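Local coordinates for protein putative 6-phosphogluconolactonase (PDB 3LHI) that probably hydrolyses 6-phosphogluconolactone to 6-phosphogluconate, the second step in the oxidative stage of the pentose phosphate pathway, at residues G34-A39 and K61-T66; I65-E70 and A97-M102; D129-G134 and A184-V189; V189-Q194 and C226-A231. All blocks are in the same frame, centred on the assembly; numbering follows the deposited sequence. Where two conformers were deposited one is given.

Contact 1 of 4, residues G34-A39 and K61-T66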
# COMPACT_ATOMS: atom_id res chain seq x y z
N GLY A 34 -21.60 -2.67 -3.61
CA GLY A 34 -22.12 -2.29 -2.32
C GLY A 34 -21.11 -2.20 -1.21
O GLY A 34 -21.47 -1.95 -0.07
N GLY A 35 -19.83 -2.36 -1.56
CA GLY A 35 -18.73 -2.33 -0.61
C GLY A 35 -17.46 -2.21 -1.37
O GLY A 35 -17.40 -2.45 -2.56
N ALA A 36 -16.42 -1.75 -0.66
CA ALA A 36 -15.09 -1.59 -1.27
C ALA A 36 -14.05 -1.82 -0.23
O ALA A 36 -14.31 -1.59 0.96
CB ALA A 36 -14.94 -0.20 -1.87
N VAL A 37 -12.88 -2.26 -0.66
CA VAL A 37 -11.69 -2.39 0.21
C VAL A 37 -10.57 -1.57 -0.40
O VAL A 37 -10.22 -1.73 -1.58
CB VAL A 37 -11.29 -3.84 0.42
CG1 VAL A 37 -9.93 -3.93 1.21
CG2 VAL A 37 -12.42 -4.60 1.12
N LEU A 38 -10.02 -0.67 0.43
CA LEU A 38 -8.89 0.20 0.06
C LEU A 38 -7.66 -0.24 0.88
O LEU A 38 -7.74 -0.36 2.13
CB LEU A 38 -9.25 1.62 0.52
CG LEU A 38 -8.15 2.69 0.45
CD1 LEU A 38 -7.79 2.95 -1.03
CD2 LEU A 38 -8.52 3.98 1.15
N ALA A 39 -6.52 -0.46 0.21
CA ALA A 39 -5.25 -0.72 0.89
C ALA A 39 -4.34 0.48 0.60
O ALA A 39 -4.20 0.90 -0.55
CB ALA A 39 -4.62 -2.05 0.39
N LYS A 61 -18.82 3.83 5.68
CA LYS A 61 -19.19 2.69 6.51
C LYS A 61 -19.18 1.37 5.73
O LYS A 61 -19.09 0.30 6.36
CB LYS A 61 -20.56 2.88 7.14
CG LYS A 61 -21.69 2.87 6.16
CD LYS A 61 -23.05 3.08 6.81
CE LYS A 61 -24.24 2.77 5.90
NZ LYS A 61 -24.44 3.74 4.81
N ASN A 62 -19.28 1.44 4.41
CA ASN A 62 -19.19 0.28 3.54
C ASN A 62 -17.84 0.12 2.88
O ASN A 62 -17.71 -0.62 1.90
CB ASN A 62 -20.33 0.33 2.51
CG ASN A 62 -21.66 -0.08 3.16
OD1 ASN A 62 -21.71 -1.06 3.91
ND2 ASN A 62 -22.70 0.70 2.93
N VAL A 63 -16.82 0.81 3.40
CA VAL A 63 -15.46 0.70 2.88
C VAL A 63 -14.58 0.14 3.98
O VAL A 63 -14.57 0.64 5.12
CB VAL A 63 -14.93 2.07 2.44
CG1 VAL A 63 -13.48 1.95 1.94
CG2 VAL A 63 -15.85 2.68 1.39
N GLY A 64 -13.86 -0.92 3.67
CA GLY A 64 -12.80 -1.43 4.54
C GLY A 64 -11.50 -0.78 4.15
O GLY A 64 -11.26 -0.59 2.97
N ILE A 65 -10.70 -0.39 5.15
CA ILE A 65 -9.38 0.18 4.90
C ILE A 65 -8.35 -0.69 5.59
O ILE A 65 -8.53 -1.14 6.72
CB ILE A 65 -9.27 1.66 5.42
CG1 ILE A 65 -10.29 2.52 4.71
CG2 ILE A 65 -7.81 2.17 5.16
CD1 ILE A 65 -10.29 3.99 5.10
N THR A 66 -7.26 -0.93 4.88
CA THR A 66 -6.16 -1.71 5.39
C THR A 66 -4.86 -1.19 4.79
O THR A 66 -4.81 -0.15 4.14
CB THR A 66 -6.38 -3.20 5.04
OG1 THR A 66 -5.53 -4.02 5.87
CG2 THR A 66 -6.17 -3.54 3.54
O HOH W 1 -20.74 -3.50 2.35
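Ala36 and Gly64 illustrate how neighbouring parallel strands are laced together: Ala36 receives a bond from Gly64 through its O and gives one to Asn62 O through its N. The ladder continues as Leu38 N donates to Gly64 O (2.8 Å, 172° at the hydrogen) and Thr66 N to Leu38 O, while CA-H...O contacts such as Val37 CA to Gly64 O fill the intervals. Just before the strands begin, one water donates to both Gly34 O and Asn62 OD1, bridging the backbone of one segment to the side chain of the other; the amide ND2 of Asn62 is held by Asp59.

Apolar contacts follow the alternation of the sheet. On one face Leu38 CD2 lies 4.2 Å from Ile65 CG1, and Ala36 CB lies 4.4 Å from Val63 CG2. On the other, Thr66 CG2 stands between its own backbone N and carbonyl carbon (chi1 of OG1 -163°), where it meets Ala39 CB at 3.8 Å.

The two strands come before and after helix 47-54 in a beta-alpha-beta unit. Helix 11-33 covers Ala36 and Leu38 through Leu26, strand 130-133 pairs with the far edge of strand 36-40, and the backbone of Val63 reaches on to Val98.

Contact 2 of 4, residues I65-E70 and A97-M102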
# COMPACT_ATOMS: atom_id res chain seq x y z
N ILE A 65 -10.70 -0.39 5.15
CA ILE A 65 -9.38 0.18 4.90
C ILE A 65 -8.35 -0.69 5.59
O ILE A 65 -8.53 -1.14 6.72
CB ILE A 65 -9.27 1.66 5.42
CG1 ILE A 65 -10.29 2.52 4.71
CG2 ILE A 65 -7.81 2.17 5.16
CD1 ILE A 65 -10.29 3.99 5.10
N THR A 66 -7.26 -0.93 4.88
CA THR A 66 -6.16 -1.71 5.39
C THR A 66 -4.86 -1.19 4.79
O THR A 66 -4.81 -0.15 4.14
CB THR A 66 -6.38 -3.20 5.04
OG1 THR A 66 -5.53 -4.02 5.87
CG2 THR A 66 -6.17 -3.54 3.54
N LEU A 67 -3.79 -1.93 5.07
CA LEU A 67 -2.45 -1.60 4.64
C LEU A 67 -1.88 -2.49 3.58
O LEU A 67 -2.15 -3.70 3.60
CB LEU A 67 -1.51 -1.69 5.85
CG LEU A 67 -1.82 -0.80 7.02
CD1 LEU A 67 -1.01 -1.16 8.27
CD2 LEU A 67 -1.58 0.62 6.62
N ALA A 68 -1.05 -1.93 2.72
CA ALA A 68 -0.29 -2.73 1.75
C ALA A 68 0.84 -3.49 2.45
O ALA A 68 1.29 -4.53 1.95
CB ALA A 68 0.32 -1.81 0.69
N ASP A 69 1.30 -2.96 3.59
CA ASP A 69 2.41 -3.53 4.32
C ASP A 69 2.43 -2.90 5.70
O ASP A 69 1.92 -1.79 5.89
CB ASP A 69 3.77 -3.40 3.62
CG ASP A 69 4.26 -1.99 3.52
OD1 ASP A 69 3.54 -1.15 2.99
OD2 ASP A 69 5.42 -1.73 3.93
N GLU A 70 3.03 -3.61 6.66
CA GLU A 70 3.10 -3.13 8.03
C GLU A 70 4.38 -3.57 8.66
O GLU A 70 4.94 -4.63 8.36
CB GLU A 70 1.88 -3.58 8.82
CG GLU A 70 1.81 -3.21 10.30
CD GLU A 70 1.85 -1.73 10.63
OE1 GLU A 70 2.82 -1.07 10.24
OE2 GLU A 70 0.92 -1.25 11.27
N ALA A 97 -14.96 4.38 8.29
CA ALA A 97 -14.47 3.17 7.61
C ALA A 97 -14.25 2.02 8.55
O ALA A 97 -13.96 2.19 9.72
CB ALA A 97 -13.18 3.49 6.85
N VAL A 98 -14.30 0.82 8.00
CA VAL A 98 -14.02 -0.38 8.77
C VAL A 98 -12.51 -0.70 8.65
O VAL A 98 -12.03 -0.93 7.57
CB VAL A 98 -14.86 -1.55 8.23
CG1 VAL A 98 -14.55 -2.83 9.01
CG2 VAL A 98 -16.35 -1.27 8.25
N TRP A 99 -11.81 -0.76 9.75
CA TRP A 99 -10.38 -1.10 9.77
C TRP A 99 -10.17 -2.58 9.69
O TRP A 99 -10.77 -3.32 10.46
CB TRP A 99 -9.70 -0.54 11.02
CG TRP A 99 -8.27 -0.84 11.11
CD1 TRP A 99 -7.66 -1.61 12.05
CD2 TRP A 99 -7.24 -0.36 10.28
NE1 TRP A 99 -6.34 -1.67 11.84
CE2 TRP A 99 -6.02 -0.92 10.76
CE3 TRP A 99 -7.21 0.43 9.14
CZ2 TRP A 99 -4.82 -0.67 10.17
CZ3 TRP A 99 -5.97 0.64 8.53
CH2 TRP A 99 -4.81 0.10 9.07
N ILE A 100 -9.36 -3.00 8.73
CA ILE A 100 -8.99 -4.41 8.58
C ILE A 100 -7.52 -4.53 9.04
O ILE A 100 -6.60 -4.01 8.42
CB ILE A 100 -9.14 -4.89 7.11
CG1 ILE A 100 -10.57 -4.67 6.58
CG2 ILE A 100 -8.69 -6.36 7.00
CD1 ILE A 100 -10.68 -4.76 5.06
N PRO A 101 -7.29 -5.15 10.21
CA PRO A 101 -5.98 -5.08 10.85
C PRO A 101 -4.94 -5.96 10.23
O PRO A 101 -5.25 -7.05 9.67
CB PRO A 101 -6.26 -5.53 12.26
CG PRO A 101 -7.36 -6.54 12.08
CD PRO A 101 -8.27 -5.89 11.06
N MSE A 102 -3.69 -5.52 10.38
CA MSE A 102 -2.51 -6.25 10.00
C MSE A 102 -1.70 -6.77 11.22
O MSE A 102 -1.10 -7.83 11.18
CB MSE A 102 -1.62 -5.36 9.12
CG MSE A 102 -2.16 -5.07 7.71
SE MSE A 102 -1.87 -6.58 6.51
CE MSE A 102 -0.20 -5.93 5.63
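Ile65 bonds to both residues flanking Trp99, its N donating to Val98 O (2.8 Å) and its O accepting from Ile100 N (2.9 Å), the pattern of a parallel bridge centred on Ile65 and Trp99. End to end the two segments run 23° apart; after Ile65 and Trp99 side chains take over from backbone pairing. Thr66 supplies the first of these links: OG1, anti to its backbone N, donates to Ile100 O at 2.8 Å, tilted 33° from the carbonyl plane.

Strand 98-99 completes a beta-alpha-beta unit with strand 63-71 and helix 81-88, and the Trp99 indole touches Thr82 of that helix and makes a cation-pi contact with Arg86. Its benzene ring approaches strand 65-67 obliquely. CE3 of Trp99 comes to 3.2 Å from Ile65 O, and its CH2 to 3.7 Å from Leu67 CG. At the start of the contact, Ile65 CD1 presses tightly on Ala97 CB, 3.4 Å away. Selenomethionine Met102, in one of its two conformers, closes the other end with a chain bent at chi2 (-78°) and chi3: CG packs on Leu67 CB, and CE reaches 3.6 Å from Leu67 O and 3.8 Å from Asp69 CA. The carboxylate of Glu70 turns to Thr82 and the Asn81 backbone N, whereas its CB rests against Met102 CB.

Contact 3 of 4, residues D129-G134 and A184-V189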
# COMPACT_ATOMS: atom_id res chain seq x y z
N ASP A 129 -9.92 -3.66 -3.56
CA ASP A 129 -10.40 -3.14 -4.83
C ASP A 129 -9.51 -2.03 -5.33
O ASP A 129 -9.34 -1.83 -6.54
CB ASP A 129 -11.80 -2.61 -4.67
CG ASP A 129 -12.74 -3.67 -4.22
OD1 ASP A 129 -12.87 -4.66 -5.02
OD2 ASP A 129 -13.31 -3.58 -3.12
N VAL A 130 -8.95 -1.25 -4.39
CA VAL A 130 -8.11 -0.08 -4.72
C VAL A 130 -6.88 -0.16 -3.82
O VAL A 130 -7.02 -0.35 -2.60
CB VAL A 130 -8.86 1.25 -4.51
CG1 VAL A 130 -7.95 2.45 -4.88
CG2 VAL A 130 -10.17 1.28 -5.34
N LEU A 131 -5.71 -0.03 -4.41
CA LEU A 131 -4.42 -0.09 -3.69
C LEU A 131 -3.62 1.14 -4.04
O LEU A 131 -3.50 1.50 -5.21
CB LEU A 131 -3.67 -1.35 -4.13
CG LEU A 131 -2.19 -1.45 -3.78
CD1 LEU A 131 -1.94 -1.50 -2.24
CD2 LEU A 131 -1.59 -2.71 -4.45
N ILE A 132 -3.07 1.83 -3.03
CA ILE A 132 -2.07 2.87 -3.29
C ILE A 132 -0.72 2.39 -2.73
O ILE A 132 -0.57 2.10 -1.53
CB ILE A 132 -2.41 4.28 -2.74
CG1 ILE A 132 -3.79 4.76 -3.21
CG2 ILE A 132 -1.31 5.29 -3.16
CD1 ILE A 132 -4.92 4.23 -2.40
N LEU A 133 0.21 2.28 -3.66
CA LEU A 133 1.60 1.93 -3.42
C LEU A 133 2.47 3.17 -3.29
O LEU A 133 2.10 4.26 -3.75
CB LEU A 133 2.11 1.09 -4.59
CG LEU A 133 1.53 -0.32 -4.73
CD1 LEU A 133 2.04 -0.98 -5.99
CD2 LEU A 133 1.85 -1.14 -3.49
N GLY A 134 3.60 3.00 -2.63
CA GLY A 134 4.69 3.92 -2.70
C GLY A 134 5.92 3.20 -3.23
O GLY A 134 5.85 2.03 -3.60
N ALA A 184 -1.11 -7.61 -7.97
CA ALA A 184 -1.46 -7.75 -9.37
C ALA A 184 -2.96 -7.98 -9.57
O ALA A 184 -3.46 -7.63 -10.65
CB ALA A 184 -0.66 -8.86 -10.01
N HIS A 185 -3.61 -8.59 -8.60
CA HIS A 185 -5.03 -8.92 -8.70
C HIS A 185 -5.94 -7.91 -8.04
O HIS A 185 -7.15 -8.13 -7.83
CB HIS A 185 -5.32 -10.35 -8.22
CG HIS A 185 -4.70 -11.37 -9.10
ND1 HIS A 185 -3.37 -11.71 -8.99
CD2 HIS A 185 -5.19 -12.05 -10.17
CE1 HIS A 185 -3.07 -12.59 -9.95
NE2 HIS A 185 -4.16 -12.81 -10.67
N THR A 186 -5.38 -6.75 -7.71
CA THR A 186 -6.15 -5.62 -7.21
C THR A 186 -6.68 -4.85 -8.46
O THR A 186 -5.93 -4.52 -9.35
CB THR A 186 -5.28 -4.69 -6.34
OG1 THR A 186 -4.88 -5.44 -5.18
CG2 THR A 186 -6.09 -3.51 -5.90
N GLY A 187 -7.97 -4.51 -8.45
CA GLY A 187 -8.57 -3.92 -9.62
C GLY A 187 -8.00 -2.58 -10.04
O GLY A 187 -7.84 -2.28 -11.22
N HIS A 188 -7.70 -1.72 -9.08
CA HIS A 188 -7.19 -0.39 -9.38
C HIS A 188 -5.94 -0.17 -8.52
O HIS A 188 -6.08 -0.11 -7.29
CB HIS A 188 -8.29 0.67 -9.08
CG HIS A 188 -9.54 0.49 -9.89
ND1 HIS A 188 -9.71 1.10 -11.11
CD2 HIS A 188 -10.66 -0.24 -9.66
CE1 HIS A 188 -10.89 0.75 -11.61
NE2 HIS A 188 -11.47 -0.08 -10.76
N VAL A 189 -4.79 0.00 -9.15
CA VAL A 189 -3.52 0.20 -8.49
C VAL A 189 -3.00 1.59 -8.81
O VAL A 189 -2.86 1.97 -9.98
CB VAL A 189 -2.50 -0.86 -8.91
CG1 VAL A 189 -1.16 -0.64 -8.19
CG2 VAL A 189 -3.05 -2.29 -8.59
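Asp129 O opens the contact by accepting a bond from His188 N (3.0 Å, 139° at the hydrogen), the first rung between two parallel strands in the central sheet of this alpha/beta fold. The same oxygen lies in the plane of the His188 imidazole at its edge, 3.7 Å from His188 CD2, and Thr186 CG2 also approaches it. The Asp129 carboxylate serves other partners: OD1 forms a salt bridge with Lys33, and OD2 accepts from Val37 N on the adjacent strand.

Val130 faces His188 across the bridge, their side chains on the same face of the sheet, where Val130 also packs on Ala25 and Leu26 of helix 11-33. Its CA makes a CA-H...O contact to His188 O.

Leu131 takes that oxygen as its hydrogen-bond acceptor, N to O 2.9 Å. Its side chain emerges on the opposite face, and CB meets Thr186 CG2 at 3.7 Å. This methyl is anti to the backbone N of Thr186, while OG1, beside that N, bonds to Ala182 O. Farther out, Leu131 CD2 lies 4.3 Å from Val189 CG1.

Leu133, two residues on, returns to Val189: CG is anti to the carbonyl carbon (chi1 -69°), and from there the branch CD1 comes to 3.9 Å from Val189 CG1.

Contact 4 of 4, residues V189-Q194 and C226-A231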
# COMPACT_ATOMS: atom_id res chain seq x y z
N VAL A 189 -4.79 0.00 -9.15
CA VAL A 189 -3.52 0.20 -8.49
C VAL A 189 -3.00 1.59 -8.81
O VAL A 189 -2.86 1.97 -9.98
CB VAL A 189 -2.50 -0.86 -8.91
CG1 VAL A 189 -1.16 -0.64 -8.19
CG2 VAL A 189 -3.05 -2.29 -8.59
N PHE A 190 -2.69 2.32 -7.77
CA PHE A 190 -2.09 3.65 -7.86
C PHE A 190 -0.68 3.61 -7.26
O PHE A 190 -0.44 2.84 -6.34
CB PHE A 190 -2.91 4.65 -7.09
CG PHE A 190 -4.27 4.91 -7.64
CD1 PHE A 190 -5.35 4.07 -7.32
CD2 PHE A 190 -4.48 5.96 -8.48
CE1 PHE A 190 -6.61 4.32 -7.88
CE2 PHE A 190 -5.70 6.21 -8.99
CZ PHE A 190 -6.75 5.38 -8.74
N LEU A 191 0.23 4.43 -7.77
CA LEU A 191 1.58 4.62 -7.21
C LEU A 191 1.74 6.13 -7.01
O LEU A 191 1.56 6.91 -7.98
CB LEU A 191 2.65 4.10 -8.18
CG LEU A 191 4.09 4.38 -7.74
CD1 LEU A 191 4.44 3.68 -6.44
CD2 LEU A 191 5.06 3.95 -8.84
N ALA A 192 2.12 6.53 -5.81
CA ALA A 192 2.43 7.91 -5.51
C ALA A 192 3.88 8.04 -5.13
O ALA A 192 4.37 7.33 -4.25
CB ALA A 192 1.58 8.37 -4.35
N ILE A 193 4.60 8.90 -5.86
CA ILE A 193 6.02 9.14 -5.65
C ILE A 193 6.29 10.64 -5.75
O ILE A 193 5.55 11.35 -6.40
CB ILE A 193 6.88 8.32 -6.63
CG1 ILE A 193 6.43 8.48 -8.08
CG2 ILE A 193 7.04 6.84 -6.18
CD1 ILE A 193 7.50 8.13 -9.12
N GLN A 194 7.36 11.07 -5.11
CA GLN A 194 7.75 12.48 -5.11
C GLN A 194 9.27 12.66 -5.29
O GLN A 194 10.08 11.91 -4.68
CB GLN A 194 7.24 13.14 -3.83
CG GLN A 194 7.55 14.61 -3.71
CD GLN A 194 6.98 15.25 -2.44
OE1 GLN A 194 6.09 14.70 -1.77
NE2 GLN A 194 7.47 16.43 -2.13
N CYS A 226 -0.76 0.52 -13.73
CA CYS A 226 -0.57 1.41 -12.58
C CYS A 226 -0.81 2.88 -12.90
O CYS A 226 -0.21 3.42 -13.86
CB CYS A 226 0.85 1.32 -12.00
SG CYS A 226 1.28 -0.19 -11.24
N HIS A 227 -1.63 3.54 -12.08
CA HIS A 227 -1.87 4.99 -12.24
C HIS A 227 -0.83 5.71 -11.35
O HIS A 227 -0.92 5.61 -10.13
CB HIS A 227 -3.31 5.28 -11.80
CG HIS A 227 -4.33 4.46 -12.51
ND1 HIS A 227 -4.87 4.85 -13.72
CD2 HIS A 227 -4.91 3.26 -12.20
CE1 HIS A 227 -5.74 3.94 -14.13
NE2 HIS A 227 -5.79 2.97 -13.23
N VAL A 228 0.15 6.40 -11.95
CA VAL A 228 1.29 6.94 -11.24
C VAL A 228 1.10 8.46 -11.06
O VAL A 228 0.80 9.17 -12.04
CB VAL A 228 2.64 6.64 -11.94
CG1 VAL A 228 3.78 7.17 -11.06
CG2 VAL A 228 2.77 5.12 -12.28
N PHE A 229 1.16 8.91 -9.81
CA PHE A 229 1.01 10.31 -9.45
C PHE A 229 2.31 10.80 -8.89
O PHE A 229 2.74 10.35 -7.83
CB PHE A 229 -0.12 10.51 -8.42
CG PHE A 229 -1.50 10.41 -9.00
CD1 PHE A 229 -2.01 9.20 -9.49
CD2 PHE A 229 -2.28 11.53 -9.13
CE1 PHE A 229 -3.24 9.16 -10.08
CE2 PHE A 229 -3.55 11.47 -9.70
CZ PHE A 229 -4.02 10.27 -10.19
N TYR A 230 2.92 11.76 -9.57
CA TYR A 230 4.27 12.22 -9.23
C TYR A 230 4.24 13.71 -8.98
O TYR A 230 3.64 14.44 -9.75
CB TYR A 230 5.21 11.95 -10.41
CG TYR A 230 6.56 12.59 -10.27
CD1 TYR A 230 7.49 12.11 -9.38
CD2 TYR A 230 6.90 13.72 -11.00
CE1 TYR A 230 8.72 12.68 -9.25
CE2 TYR A 230 8.14 14.32 -10.84
CZ TYR A 230 9.02 13.82 -9.95
OH TYR A 230 10.28 14.37 -9.76
N ALA A 231 4.93 14.13 -7.93
CA ALA A 231 5.11 15.54 -7.64
C ALA A 231 6.58 15.81 -7.56
O ALA A 231 7.33 15.01 -7.01
CB ALA A 231 4.45 15.90 -6.29
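Strands 189-194 and 226-231 run parallel at a closest axial separation of 4.5 Å and an angle of 22°, joined by five backbone bonds that alternate in direction from His227 N to Val189 O through to Ala231 N to Ile193 O. They form one pair in the parallel part of the central sheet of this alpha/beta fold, with strand 130-133 beyond the first and strand 3-8 beyond the second.

Aromatic side chains dominate the face that carries Phe190, His227 and Phe229. Phe190 and His227 cross obliquely, with ring centroids 5.2 Å apart and planes at 34°; His227 CD2 lies over a face of the Phe190 ring, and His227 CB comes to 3.6 Å from Phe190 CD2. Phe229 lies alongside Phe190, pointing the same way, and brings its CE1 to the edge of the Phe190 ring, 3.8 Å from Phe190 CD2. Helix 11-33 covers both phenyl groups through Leu18, and Phe229 also stacks on His6 of strand 3-8.

The other face is largely aliphatic. The side chains of Leu191 and Val228 lie side by side, pointing the same way, with CD2 of Leu191 4.1 Å from CG1 of Val228, next to Phe202 of helix 196-206. Ile193 places CG1 in the crowded position between its backbone N and carbonyl carbon (chi1 50°), from which CG1 touches both Val228 CG1 and Tyr230 CD1. At the start of the pair, Val189 CG1 meets SG in one conformer of Cys226. At its finish, exposed Gln194 sends its side chain out on the first face, and its CG approaches Ala231 O to 3.3 Å.

In the fold
A single sheet organises all four contacts, each a parallel strand pairing. Across it the strands that carry the contacts run 98-99, 63-71, 36-40, 130-133, 188-194 and 226-231, so chain order and spatial order differ: contacts 1 and 2 share strand 63-71, with centres 9 Å apart, whereas contacts 3 and 4 share strand 188-194, with centres 11 Å apart. Pairing of strands 36-40 and 130-133 joins the two halves, through a probable hydrogen bond from Asp129 N to Val37 O, 2.8 Å, between contacts 1 and 3. The centres of contacts 2 and 4 lie about 20 Å apart, on opposite sides of the chain's centre. The sheet thus ties early and late parts of the chain into one core, consistent with the Rossmann-like fold of this family.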